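Local coordinates for sphingomyelinase C (Streptomyces griseocarneus, PDB 7CNE), which belongs to the DNase I-like endonuclease/exonuclease/phosphatase family and folds around two beta-sheets packed face to face, at residues Pro26-Glu31 / Ala271-Ser276; Val48-Glu53 / Val144-Thr149; Glu114-Asn119 / Lys130-Val135; Lys229-Ala234 / Gly289-Ile294. All coordinates share one frame; numbering follows the deposited sequence.

Interaction 1 (Pro26-Glu31 / Ala271-Ser276)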
loop_
_atom_site.group_PDB
_atom_site.type_symbol
_atom_site.label_atom_id
_atom_site.label_comp_id
_atom_site.label_asym_id
_atom_site.label_seq_id
_atom_site.Cartn_x
_atom_site.Cartn_y
_atom_site.Cartn_z
ATOM N N PRO A 26 14.963 -0.280 16.782
ATOM C CA PRO A 26 15.768 -1.495 16.580
ATOM C C PRO A 26 15.083 -2.788 16.999
ATOM O O PRO A 26 15.581 -3.865 16.636
ATOM C CB PRO A 26 17.025 -1.228 17.425
ATOM C CG PRO A 26 16.625 -0.195 18.409
ATOM C CD PRO A 26 15.572 0.650 17.750
ATOM N N ASN A 27 13.961 -2.735 17.715
ATOM C CA ASN A 27 13.388 -3.934 18.316
ATOM C C ASN A 27 12.004 -4.282 17.769
ATOM O O ASN A 27 11.183 -4.861 18.485
ATOM C CB ASN A 27 13.340 -3.783 19.835
ATOM C CG ASN A 27 14.721 -3.596 20.429
ATOM O OD1 ASN A 27 15.618 -4.402 20.189
ATOM N ND2 ASN A 27 14.911 -2.515 21.177
ATOM N N TRP A 28 11.725 -3.979 16.499
ATOM C CA TRP A 28 10.424 -4.319 15.925
ATOM C C TRP A 28 10.490 -5.517 14.975
ATOM O O TRP A 28 9.544 -5.750 14.207
ATOM C CB TRP A 28 9.802 -3.104 15.233
ATOM C CG TRP A 28 8.641 -2.538 16.014
ATOM C CD1 TRP A 28 8.477 -1.245 16.429
ATOM C CD2 TRP A 28 7.503 -3.258 16.494
ATOM N NE1 TRP A 28 7.297 -1.115 17.123
ATOM C CE2 TRP A 28 6.682 -2.338 17.177
ATOM C CE3 TRP A 28 7.084 -4.591 16.392
ATOM C CZ2 TRP A 28 5.476 -2.711 17.768
ATOM C CZ3 TRP A 28 5.890 -4.956 16.982
ATOM C CH2 TRP A 28 5.100 -4.016 17.660
ATOM N N GLY A 29 11.575 -6.294 15.035
ATOM C CA GLY A 29 11.696 -7.514 14.251
ATOM C C GLY A 29 11.695 -7.308 12.751
ATOM O O GLY A 29 11.270 -8.205 12.011
ATOM N N GLN A 30 12.198 -6.160 12.273
ATOM C CA GLN A 30 11.994 -5.794 10.870
ATOM C C GLN A 30 12.714 -6.748 9.919
ATOM O O GLN A 30 12.151 -7.138 8.894
ATOM C CB GLN A 30 12.452 -4.356 10.603
ATOM C CG GLN A 30 11.577 -3.265 11.242
ATOM C CD GLN A 30 12.092 -2.819 12.602
ATOM O OE1 GLN A 30 12.445 -3.644 13.442
ATOM N NE2 GLN A 30 12.140 -1.499 12.823
ATOM N N GLU A 31 13.969 -7.103 10.211
ATOM C CA GLU A 31 14.690 -7.993 9.306
ATOM C C GLU A 31 14.063 -9.380 9.297
ATOM O O GLU A 31 13.910 -9.990 8.234
ATOM C CB GLU A 31 16.169 -8.067 9.691
ATOM C CG GLU A 31 16.961 -6.810 9.338
ATOM C CD GLU A 31 17.331 -6.710 7.851
ATOM O OE1 GLU A 31 17.181 -7.702 7.108
ATOM O OE2 GLU A 31 17.784 -5.629 7.423
ATOM N N ALA A 271 4.375 -17.933 12.290
ATOM C CA ALA A 271 5.024 -18.528 13.446
ATOM C C ALA A 271 5.369 -17.427 14.448
ATOM O O ALA A 271 5.598 -16.274 14.061
ATOM C CB ALA A 271 6.290 -19.279 13.030
ATOM N N PRO A 272 5.378 -17.741 15.745
ATOM C CA PRO A 272 5.727 -16.720 16.733
ATOM C C PRO A 272 7.144 -16.217 16.529
ATOM O O PRO A 272 8.040 -16.952 16.104
ATOM C CB PRO A 272 5.581 -17.448 18.078
ATOM C CG PRO A 272 5.637 -18.907 17.737
ATOM C CD PRO A 272 4.978 -19.007 16.385
ATOM N N TRP A 273 7.324 -14.929 16.827
ATOM C CA TRP A 273 8.625 -14.291 16.859
ATOM C C TRP A 273 8.625 -13.344 18.047
ATOM O O TRP A 273 7.586 -12.793 18.418
ATOM C CB TRP A 273 8.945 -13.546 15.552
ATOM C CG TRP A 273 7.925 -12.509 15.193
ATOM C CD1 TRP A 273 6.750 -12.712 14.534
ATOM C CD2 TRP A 273 7.982 -11.111 15.500
ATOM N NE1 TRP A 273 6.072 -11.519 14.402
ATOM C CE2 TRP A 273 6.807 -10.524 14.990
ATOM C CE3 TRP A 273 8.911 -10.296 16.159
ATOM C CZ2 TRP A 273 6.539 -9.159 15.115
ATOM C CZ3 TRP A 273 8.648 -8.946 16.278
ATOM C CH2 TRP A 273 7.469 -8.390 15.758
ATOM N N THR A 274 9.786 -13.187 18.661
ATOM C CA THR A 274 9.876 -12.503 19.936
ATOM C C THR A 274 10.958 -11.440 19.878
ATOM O O THR A 274 12.017 -11.642 19.275
ATOM C CB THR A 274 10.160 -13.499 21.072
ATOM O OG1 THR A 274 9.126 -14.494 21.094
ATOM C CG2 THR A 274 10.203 -12.789 22.418
ATOM N N VAL A 275 10.667 -10.295 20.488
ATOM C CA VAL A 275 11.617 -9.202 20.602
ATOM C C VAL A 275 11.578 -8.709 22.042
ATOM O O VAL A 275 10.656 -9.013 22.804
ATOM C CB VAL A 275 11.306 -8.050 19.622
ATOM C CG1 VAL A 275 11.620 -8.467 18.186
ATOM C CG2 VAL A 275 9.860 -7.629 19.762
ATOM N N SER A 276 12.599 -7.938 22.407
ATOM C CA SER A 276 12.762 -7.418 23.757
ATOM C C SER A 276 12.632 -5.902 23.740
ATOM O O SER A 276 13.169 -5.236 22.849
ATOM C CB SER A 276 14.123 -7.814 24.340
ATOM O OG SER A 276 14.323 -9.216 24.275
HETATM O O HOH W 1 14.767 -7.283 20.454
#
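Asn27 and Trp273, with Val275 between them, carry most of the contact between the loop ahead of helix 30-39 and strand 273-276. The amide carbon of Asn27 comes against the carbonyl oxygen of Ser276: CG stands anti to its own carbonyl carbon (chi1 -61°), with Asn27 CG 3.3 Å from Ser276 O. That is a van der Waals approach and no hydrogen bond. The polar link is indirect, because a water donates to Asn27 OD1 at 3.0 Å and accepts from Ser276 N, also at 3.0 Å. Trp273, two residues before Val275 in the strand, uses the benzo end of its indole. Its CH2 reaches the rim of the Trp28 ring, near that ring's plane, at 3.9 Å from Trp28 CE3, and lies 3.7 Å from Trp28 O. The two indoles meet rim to rim at an oblique angle, without a stack. Gly29, in the N-cap position of the helix, brings its CA to 3.9 Å from Trp273 CZ3; a beta-carbon here would collide with that ring, and the left-handed backbone (phi 63°) is one glycine adopts readily. Val275 packs on the loop backbone, its CG2 3.3 Å from Asn27 O and its CG1 near Gly29 N. Beyond the two segments, Trp273 NE1 donates to Asp286 O, and the ring of Tyr284 meets both indoles. No direct hydrogen bond joins the segments, so the chemistry implies an attachment made by shape: aromatic rims and valine methyls hold the hairpin to the loop, and a single water bridges the polar ends at the surface.

Interaction 2 (Val48-Glu53 / Val144-Thr149)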
loop_
_atom_site.group_PDB
_atom_site.type_symbol
_atom_site.label_atom_id
_atom_site.label_comp_id
_atom_site.label_asym_id
_atom_site.label_seq_id
_atom_site.Cartn_x
_atom_site.Cartn_y
_atom_site.Cartn_z
ATOM N N VAL A 48 0.948 -8.548 -9.361
ATOM C CA VAL A 48 1.458 -7.259 -8.894
ATOM C C VAL A 48 1.387 -7.267 -7.379
ATOM O O VAL A 48 0.423 -7.784 -6.802
ATOM C CB VAL A 48 0.647 -6.075 -9.477
ATOM C CG1 VAL A 48 1.200 -4.733 -9.000
ATOM C CG2 VAL A 48 0.612 -6.138 -11.013
ATOM N N VAL A 49 2.421 -6.716 -6.734
ATOM C CA VAL A 49 2.467 -6.548 -5.284
ATOM C C VAL A 49 2.746 -5.078 -4.996
ATOM O O VAL A 49 3.700 -4.505 -5.539
ATOM C CB VAL A 49 3.536 -7.448 -4.620
ATOM C CG1 VAL A 49 3.589 -7.194 -3.097
ATOM C CG2 VAL A 49 3.258 -8.932 -4.905
ATOM N N VAL A 50 1.902 -4.465 -4.168
ATOM C CA VAL A 50 2.088 -3.089 -3.710
ATOM C C VAL A 50 2.295 -3.130 -2.200
ATOM O O VAL A 50 1.419 -3.599 -1.457
ATOM C CB VAL A 50 0.898 -2.184 -4.079
ATOM C CG1 VAL A 50 1.181 -0.743 -3.658
ATOM C CG2 VAL A 50 0.622 -2.232 -5.582
ATOM N N LEU A 51 3.444 -2.633 -1.748
ATOM C CA LEU A 51 3.797 -2.617 -0.341
ATOM C C LEU A 51 3.742 -1.199 0.208
ATOM O O LEU A 51 4.079 -0.239 -0.488
ATOM C CB LEU A 51 5.205 -3.178 -0.122
ATOM C CG LEU A 51 5.427 -4.600 -0.646
ATOM C CD1 LEU A 51 6.882 -5.000 -0.385
ATOM C CD2 LEU A 51 4.462 -5.554 0.051
ATOM N N GLN A 52 3.353 -1.083 1.478
ATOM C CA GLN A 52 3.460 0.169 2.212
ATOM C C GLN A 52 4.365 -0.028 3.422
ATOM O O GLN A 52 4.644 -1.158 3.831
ATOM C CB GLN A 52 2.092 0.682 2.679
ATOM C CG GLN A 52 1.077 0.875 1.564
ATOM C CD GLN A 52 0.375 -0.425 1.203
ATOM O OE1 GLN A 52 0.052 -1.232 2.083
ATOM N NE2 GLN A 52 0.135 -0.631 -0.088
ATOM N N GLU A 53 4.812 1.102 3.974
ATOM C CA GLU A 53 5.642 1.186 5.182
ATOM C C GLU A 53 6.943 0.392 5.057
ATOM O O GLU A 53 7.491 -0.097 6.049
ATOM C CB GLU A 53 4.843 0.780 6.428
ATOM C CG GLU A 53 3.653 1.719 6.646
ATOM C CD GLU A 53 3.053 1.651 8.045
ATOM O OE1 GLU A 53 3.705 1.115 8.967
ATOM O OE2 GLU A 53 1.914 2.136 8.218
ATOM N N VAL A 144 -1.478 -2.172 -18.589
ATOM C CA VAL A 144 -2.244 -2.091 -17.351
ATOM C C VAL A 144 -1.580 -1.034 -16.478
ATOM O O VAL A 144 -0.353 -1.040 -16.319
ATOM C CB VAL A 144 -2.293 -3.452 -16.627
ATOM C CG1 VAL A 144 -2.907 -3.307 -15.247
ATOM C CG2 VAL A 144 -3.067 -4.471 -17.473
ATOM N N HIS A 145 -2.378 -0.126 -15.925
ATOM C CA HIS A 145 -1.872 0.988 -15.136
ATOM C C HIS A 145 -2.173 0.735 -13.668
ATOM O O HIS A 145 -3.303 0.375 -13.314
ATOM C CB HIS A 145 -2.493 2.316 -15.592
ATOM C CG HIS A 145 -2.369 2.560 -17.062
ATOM N ND1 HIS A 145 -1.547 3.536 -17.587
ATOM C CD2 HIS A 145 -2.937 1.933 -18.120
ATOM C CE1 HIS A 145 -1.621 3.506 -18.905
ATOM N NE2 HIS A 145 -2.455 2.540 -19.254
ATOM N N VAL A 146 -1.169 0.927 -12.814
ATOM C CA VAL A 146 -1.323 0.725 -11.379
ATOM C C VAL A 146 -0.797 1.955 -10.664
ATOM O O VAL A 146 0.310 2.413 -10.957
ATOM C CB VAL A 146 -0.586 -0.536 -10.888
ATOM C CG1 VAL A 146 -0.754 -0.693 -9.376
ATOM C CG2 VAL A 146 -1.105 -1.766 -11.599
ATOM N N VAL A 147 -1.590 2.489 -9.736
ATOM C CA VAL A 147 -1.121 3.469 -8.759
ATOM C C VAL A 147 -1.043 2.760 -7.416
ATOM O O VAL A 147 -2.034 2.186 -6.953
ATOM C CB VAL A 147 -2.041 4.697 -8.672
ATOM C CG1 VAL A 147 -1.547 5.669 -7.566
ATOM C CG2 VAL A 147 -2.145 5.403 -10.030
ATOM N N GLY A 148 0.126 2.789 -6.793
ATOM C CA GLY A 148 0.320 2.211 -5.470
ATOM C C GLY A 148 0.558 3.344 -4.490
ATOM O O GLY A 148 1.301 4.278 -4.791
ATOM N N THR A 149 -0.073 3.272 -3.322
ATOM C CA THR A 149 0.046 4.401 -2.410
ATOM C C THR A 149 -0.227 3.970 -0.976
ATOM O O THR A 149 -0.592 2.824 -0.686
ATOM C CB THR A 149 -0.895 5.549 -2.816
ATOM O OG1 THR A 149 -0.513 6.751 -2.131
ATOM C CG2 THR A 149 -2.345 5.222 -2.467
#
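Val50 meets Val146 and Gly148 across the interface between strands 48-54 and 142-150, and almost everything here is apolar packing. The CG2 methyl of Val50 lies 4.3 Å from Val146 CG1, a loose methyl-to-methyl touch. With Val50 CG1 anti to the backbone N (chi1 -176°), this other branch lies over the opposing backbone, 3.6 Å from Gly148 CA and 4.2 Å from Thr149 N. Gly148 makes this possible: a beta-carbon at that position would run into Val50 CG1, so the bare alpha-carbon lets the valine methyl settle directly on the main chain. Val48, two residues earlier, points to the same side.

The second kind of approach is between apolar carbon and polar oxygen. Gln52 bends at its second torsion (chi2 83°), bringing CG to 3.4 Å from Thr149 O. Thr149 turns its own side chain away from strand 48-54, and its OG1 is hydrogen-bonded to Gly131 O on the adjoining strand.

Hydrogen bonds are absent between the two segments, as expected from strand axes that come no nearer than 7.0 Å. The backbone bonds run within each sheet: Val50 pairs with Leu13 and Tyr15, Gly148 with Ala133. The two strands nevertheless run in nearly the same direction, their axes 23° apart, and Ala192 adds a further side chain against Val50. Two mixed sheets laid face to face with buried valines between them form the beta-sandwich core characteristic of the DNase I-like fold.

Interaction 3 (Glu114-Asn119 / Lys130-Val135)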
loop_
_atom_site.group_PDB
_atom_site.type_symbol
_atom_site.label_atom_id
_atom_site.label_comp_id
_atom_site.label_asym_id
_atom_site.label_seq_id
_atom_site.Cartn_x
_atom_site.Cartn_y
_atom_site.Cartn_z
ATOM N N GLU A 114 6.761 6.217 -12.421
ATOM C CA GLU A 114 6.971 7.548 -11.863
ATOM C C GLU A 114 6.504 7.568 -10.420
ATOM O O GLU A 114 5.741 6.705 -9.977
ATOM C CB GLU A 114 6.198 8.653 -12.607
ATOM C CG GLU A 114 6.045 8.475 -14.088
ATOM C CD GLU A 114 5.246 9.604 -14.715
ATOM O OE1 GLU A 114 4.884 10.564 -13.991
ATOM O OE2 GLU A 114 4.996 9.530 -15.936
ATOM N N GLN A 115 6.940 8.597 -9.699
ATOM C CA GLN A 115 6.467 8.838 -8.352
ATOM C C GLN A 115 5.934 10.262 -8.281
ATOM O O GLN A 115 6.383 11.151 -9.010
ATOM C CB GLN A 115 7.585 8.616 -7.310
ATOM C CG GLN A 115 8.710 9.627 -7.397
ATOM C CD GLN A 115 9.733 9.465 -6.295
ATOM O OE1 GLN A 115 9.500 8.765 -5.307
ATOM N NE2 GLN A 115 10.876 10.119 -6.455
ATOM N N VAL A 116 4.961 10.463 -7.408
ATOM C CA VAL A 116 4.407 11.783 -7.139
ATOM C C VAL A 116 4.242 11.882 -5.631
ATOM O O VAL A 116 3.616 11.013 -5.017
ATOM C CB VAL A 116 3.062 12.004 -7.864
ATOM C CG1 VAL A 116 2.490 13.386 -7.556
ATOM C CG2 VAL A 116 3.201 11.781 -9.392
ATOM N N ILE A 117 4.824 12.914 -5.034
ATOM C CA ILE A 117 4.680 13.175 -3.602
ATOM C C ILE A 117 3.407 13.992 -3.391
ATOM O O ILE A 117 3.106 14.908 -4.165
ATOM C CB ILE A 117 5.931 13.895 -3.051
ATOM C CG1 ILE A 117 7.209 13.104 -3.372
ATOM C CG2 ILE A 117 5.804 14.252 -1.546
ATOM C CD1 ILE A 117 7.129 11.612 -3.163
ATOM N N PHE A 118 2.636 13.642 -2.364
ATOM C CA PHE A 118 1.346 14.289 -2.131
ATOM C C PHE A 118 1.510 15.785 -1.875
ATOM O O PHE A 118 2.433 16.220 -1.183
ATOM C CB PHE A 118 0.640 13.644 -0.935
ATOM C CG PHE A 118 0.051 12.307 -1.236
ATOM C CD1 PHE A 118 -0.763 12.133 -2.354
ATOM C CD2 PHE A 118 0.296 11.220 -0.409
ATOM C CE1 PHE A 118 -1.315 10.897 -2.638
ATOM C CE2 PHE A 118 -0.255 9.978 -0.693
ATOM C CZ PHE A 118 -1.056 9.816 -1.815
ATOM N N ASN A 119 0.601 16.573 -2.442
ATOM C CA ASN A 119 0.591 18.010 -2.196
ATOM C C ASN A 119 -0.078 18.367 -0.879
ATOM O O ASN A 119 0.151 19.469 -0.363
ATOM C CB ASN A 119 -0.123 18.739 -3.341
ATOM C CG ASN A 119 0.604 18.605 -4.651
ATOM O OD1 ASN A 119 1.829 18.487 -4.676
ATOM N ND2 ASN A 119 -0.143 18.624 -5.758
ATOM N N LYS A 130 5.624 11.111 1.624
ATOM C CA LYS A 130 4.489 10.249 1.320
ATOM C C LYS A 130 3.923 10.611 -0.047
ATOM O O LYS A 130 3.873 11.785 -0.426
ATOM C CB LYS A 130 3.413 10.384 2.404
ATOM C CG LYS A 130 3.698 9.589 3.690
ATOM C CD LYS A 130 3.534 8.092 3.431
ATOM C CE LYS A 130 3.988 7.264 4.621
ATOM N NZ LYS A 130 2.923 7.102 5.640
ATOM N N GLY A 131 3.510 9.598 -0.804
ATOM C CA GLY A 131 3.048 9.854 -2.151
ATOM C C GLY A 131 2.550 8.609 -2.842
ATOM O O GLY A 131 2.103 7.668 -2.175
ATOM N N PHE A 132 2.610 8.580 -4.171
ATOM C CA PHE A 132 2.186 7.395 -4.897
ATOM C C PHE A 132 3.156 7.086 -6.029
ATOM O O PHE A 132 3.876 7.960 -6.524
ATOM C CB PHE A 132 0.736 7.514 -5.431
ATOM C CG PHE A 132 0.472 8.695 -6.339
ATOM C CD1 PHE A 132 0.066 9.919 -5.817
ATOM C CD2 PHE A 132 0.557 8.564 -7.716
ATOM C CE1 PHE A 132 -0.210 10.990 -6.650
ATOM C CE2 PHE A 132 0.271 9.647 -8.556
ATOM C CZ PHE A 132 -0.113 10.855 -8.013
ATOM N N ALA A 133 3.199 5.809 -6.388
ATOM C CA ALA A 133 3.931 5.337 -7.549
ATOM C C ALA A 133 2.938 5.052 -8.663
ATOM O O ALA A 133 1.860 4.512 -8.415
ATOM C CB ALA A 133 4.724 4.068 -7.227
ATOM N N TYR A 134 3.310 5.409 -9.889
ATOM C CA TYR A 134 2.510 5.128 -11.076
ATOM C C TYR A 134 3.314 4.214 -11.980
ATOM O O TYR A 134 4.413 4.582 -12.399
ATOM C CB TYR A 134 2.159 6.414 -11.821
ATOM C CG TYR A 134 1.513 6.211 -13.172
ATOM C CD1 TYR A 134 0.218 5.710 -13.273
ATOM C CD2 TYR A 134 2.176 6.565 -14.346
ATOM C CE1 TYR A 134 -0.394 5.547 -14.495
ATOM C CE2 TYR A 134 1.571 6.388 -15.588
ATOM C CZ TYR A 134 0.287 5.882 -15.649
ATOM O OH TYR A 134 -0.339 5.720 -16.864
ATOM N N VAL A 135 2.776 3.034 -12.288
ATOM C CA VAL A 135 3.462 2.105 -13.177
ATOM C C VAL A 135 2.538 1.723 -14.321
ATOM O O VAL A 135 1.328 1.555 -14.135
ATOM C CB VAL A 135 3.976 0.841 -12.449
ATOM C CG1 VAL A 135 4.885 1.239 -11.328
ATOM C CG2 VAL A 135 2.834 -0.025 -11.946
#
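Phe132 holds CG between its backbone N and carbonyl carbon (chi1 57°), which lays the ring alongside its strand partner Val116. Val116 CB sits over one face of that Phe132 ring, offset toward the rim, 3.7 Å from the centroid, in a CH-pi contact. Phe118, with CG anti to its carbonyl carbon (chi1 -75°), folds its ring back over Gly131, whose CA lies 3.8 Å from the Phe118 centroid in a second CH-pi contact. The two phenylalanines meet obliquely, Phe118 CE1 reaching the rim of the Phe132 ring at 3.6 Å from Phe132 CD1.

Beneath these side chains the backbones form an antiparallel ladder. Glu114 and Tyr134 are a hydrogen-bonded pair, as are Val116 and Phe132; in the latter Phe132 N reaches Val116 O at 2.8 Å. Past the last strand residue, Phe118 N donates to Lys130 O at 3.0 Å. Gly131 faces Ile117 in a non-hydrogen-bonded pair, Gly131 CA only 4.0 Å from Ile117 CA, and a beta-carbon on the glycine would strike Val116 O.

Helix 162-180 covers the face bearing Val116, Phe132 and Tyr134, with Phe177 edge-to-face against both aromatic residues. On the other face Ala133 touches Val104 of the second sheet. The ladder is thus a strand pair of an inner sheet, with helix 162-180 as the outer layer, as in the four-layered alpha-beta-beta-alpha sandwich of the DNase I-like fold.

Interaction 4 (Lys229-Ala234 / Gly289-Ile294)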
loop_
_atom_site.group_PDB
_atom_site.type_symbol
_atom_site.label_atom_id
_atom_site.label_comp_id
_atom_site.label_asym_id
_atom_site.label_seq_id
_atom_site.Cartn_x
_atom_site.Cartn_y
_atom_site.Cartn_z
ATOM N N LYS A 229 -8.139 -6.148 17.374
ATOM C CA LYS A 229 -8.419 -7.200 18.345
ATOM C C LYS A 229 -7.691 -8.503 18.022
ATOM O O LYS A 229 -6.957 -9.025 18.870
ATOM C CB LYS A 229 -9.930 -7.441 18.441
ATOM C CG LYS A 229 -10.313 -8.601 19.356
ATOM C CD LYS A 229 -11.786 -8.973 19.203
ATOM C CE LYS A 229 -12.279 -9.796 20.389
ATOM N NZ LYS A 229 -11.350 -10.921 20.706
ATOM N N GLU A 230 -7.834 -9.013 16.789
ATOM C CA GLU A 230 -7.298 -10.318 16.404
ATOM C C GLU A 230 -5.879 -10.278 15.848
ATOM O O GLU A 230 -5.217 -11.321 15.811
ATOM C CB GLU A 230 -8.208 -10.973 15.362
ATOM C CG GLU A 230 -9.599 -11.309 15.884
ATOM C CD GLU A 230 -10.454 -12.064 14.876
ATOM O OE1 GLU A 230 -9.920 -12.908 14.118
ATOM O OE2 GLU A 230 -11.680 -11.813 14.840
ATOM N N ASN A 231 -5.400 -9.129 15.379
ATOM C CA ASN A 231 -4.032 -9.027 14.882
ATOM C C ASN A 231 -3.124 -8.660 16.053
ATOM O O ASN A 231 -3.347 -7.643 16.717
ATOM C CB ASN A 231 -3.932 -8.004 13.744
ATOM C CG ASN A 231 -2.514 -7.860 13.211
ATOM O OD1 ASN A 231 -1.639 -7.358 13.910
ATOM N ND2 ASN A 231 -2.282 -8.310 11.979
ATOM N N SER A 232 -2.095 -9.481 16.297
ATOM C CA SER A 232 -1.298 -9.338 17.517
ATOM C C SER A 232 -0.469 -8.053 17.531
ATOM O O SER A 232 -0.264 -7.467 18.604
ATOM C CB SER A 232 -0.397 -10.565 17.705
ATOM O OG SER A 232 0.565 -10.680 16.674
ATOM N N ILE A 233 0.006 -7.589 16.370
ATOM C CA ILE A 233 0.730 -6.315 16.326
ATOM C C ILE A 233 -0.230 -5.139 16.495
ATOM O O ILE A 233 0.031 -4.210 17.271
ATOM C CB ILE A 233 1.541 -6.195 15.021
ATOM C CG1 ILE A 233 2.668 -7.232 15.002
ATOM C CG2 ILE A 233 2.097 -4.757 14.868
ATOM C CD1 ILE A 233 3.452 -7.278 13.696
ATOM N N ALA A 234 -1.347 -5.146 15.759
ATOM C CA ALA A 234 -2.286 -4.034 15.879
ATOM C C ALA A 234 -2.853 -3.950 17.291
ATOM O O ALA A 234 -3.053 -2.849 17.823
ATOM C CB ALA A 234 -3.415 -4.162 14.855
ATOM N N GLY A 289 0.816 -5.240 11.284
ATOM C CA GLY A 289 -0.445 -4.908 11.909
ATOM C C GLY A 289 -1.641 -4.976 10.990
ATOM O O GLY A 289 -2.778 -4.950 11.470
ATOM N N HIS A 290 -1.408 -5.070 9.683
ATOM C CA HIS A 290 -2.463 -5.212 8.692
ATOM C C HIS A 290 -2.560 -6.665 8.227
ATOM O O HIS A 290 -1.618 -7.452 8.358
ATOM C CB HIS A 290 -2.203 -4.305 7.483
ATOM C CG HIS A 290 -2.397 -2.842 7.763
ATOM N ND1 HIS A 290 -3.402 -2.100 7.179
ATOM C CD2 HIS A 290 -1.707 -1.981 8.549
ATOM C CE1 HIS A 290 -3.326 -0.849 7.597
ATOM N NE2 HIS A 290 -2.309 -0.752 8.435
ATOM N N TYR A 291 -3.687 -6.998 7.690
ATOM C CA TYR A 291 -3.771 -8.210 6.903
ATOM C C TYR A 291 -3.589 -7.890 5.425
ATOM O O TYR A 291 -4.016 -6.831 4.955
ATOM C CB TYR A 291 -5.123 -8.902 7.109
ATOM C CG TYR A 291 -5.320 -9.413 8.521
ATOM C CD1 TYR A 291 -4.334 -10.174 9.155
ATOM C CD2 TYR A 291 -6.493 -9.136 9.221
ATOM C CE1 TYR A 291 -4.525 -10.650 10.461
ATOM C CE2 TYR A 291 -6.686 -9.599 10.518
ATOM C CZ TYR A 291 -5.703 -10.352 11.129
ATOM O OH TYR A 291 -5.911 -10.807 12.414
ATOM N N PRO A 292 -2.954 -8.789 4.676
ATOM C CA PRO A 292 -2.876 -8.612 3.224
ATOM C C PRO A 292 -4.260 -8.645 2.589
ATOM O O PRO A 292 -5.175 -9.334 3.052
ATOM C CB PRO A 292 -2.028 -9.807 2.769
ATOM C CG PRO A 292 -2.302 -10.867 3.819
ATOM C CD PRO A 292 -2.365 -10.069 5.110
ATOM N N VAL A 293 -4.410 -7.871 1.520
ATOM C CA VAL A 293 -5.616 -7.875 0.706
ATOM C C VAL A 293 -5.220 -8.344 -0.686
ATOM O O VAL A 293 -4.325 -7.764 -1.313
ATOM C CB VAL A 293 -6.278 -6.489 0.658
ATOM C CG1 VAL A 293 -7.370 -6.451 -0.414
ATOM C CG2 VAL A 293 -6.833 -6.139 2.028
ATOM N N ILE A 294 -5.866 -9.399 -1.158
ATOM C CA ILE A 294 -5.600 -9.955 -2.473
ATOM C C ILE A 294 -6.814 -9.673 -3.338
ATOM O O ILE A 294 -7.948 -10.013 -2.970
ATOM C CB ILE A 294 -5.285 -11.454 -2.407
ATOM C CG1 ILE A 294 -3.947 -11.663 -1.687
ATOM C CG2 ILE A 294 -5.253 -12.046 -3.826
ATOM C CD1 ILE A 294 -3.713 -13.076 -1.223
HETATM O O HOH W 2 -3.997 -12.418 13.341
#
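Glu230 opens the contact, its CB 3.7 Å from Tyr291 OH, while its carbonyl takes part through a water. That water donates to Glu230 O at 3.0 Å and accepts from Tyr291 OH at 2.7 Å, lying in the plane of the tyrosine ring at its edge. Gln267 is a second partner of the hydroxyl and also bonds the Glu230 carboxylate, which in addition makes a salt bridge with Arg243.

Asn231 follows as the N-cap of helix 232-237. With CG anti to the backbone N (chi1 179°), its amide turns back to the helix start: OD1 accepts from Ala234 N at 2.9 Å in a nearly straight bond (172°), and more weakly from Ile233 N. The same amide packs against Gly289, Asn231 OD1 lying 3.4 Å from Gly289 CA, and Asn231 ND2 stands 3.6 Å from Tyr291 CE1. ND2 itself donates to Ser288 O, just ahead of the second segment, which fixes the rotation of the amide from its other end.

Ile233 brings CG2 to 3.8 Å from Gly289 N, and Ala234 CB completes the row at 3.5 Å from Gly289 O.

His290 points away from the helix; its ND1 is hydrogen-bonded to Asp247 and its NE2 to a bound succinic acid. The first turn of helix 232-237 thus rests on the loop leading into strand 293-297, where Tyr291 packs on Val265 of strand 261-265, while Ser232 and Ile233 also touch Tyr284 of strand 281-284.

The four contacts illustrate how a two-sheet fold is built from pairing, facing and capping. Interaction 3 pairs neighbouring strands of the six-stranded sheet, and interaction 2, its centre 11 Å away, joins that sheet to the seven-stranded one; the two touch where His145 meets Tyr134. Interactions 1 and 4, centres 16 Å apart, meet through Ile233 and the two tryptophans, their segments alternating along the chain. Interaction 3 falls within the span of interaction 2, both within that of interaction 1, and interaction 4 follows them. Interaction 1 thus brings the early loop before helix 30-39 to the late hairpin 273-284, and interaction 4 sets helix 232-237 on the loop into strand 293-297.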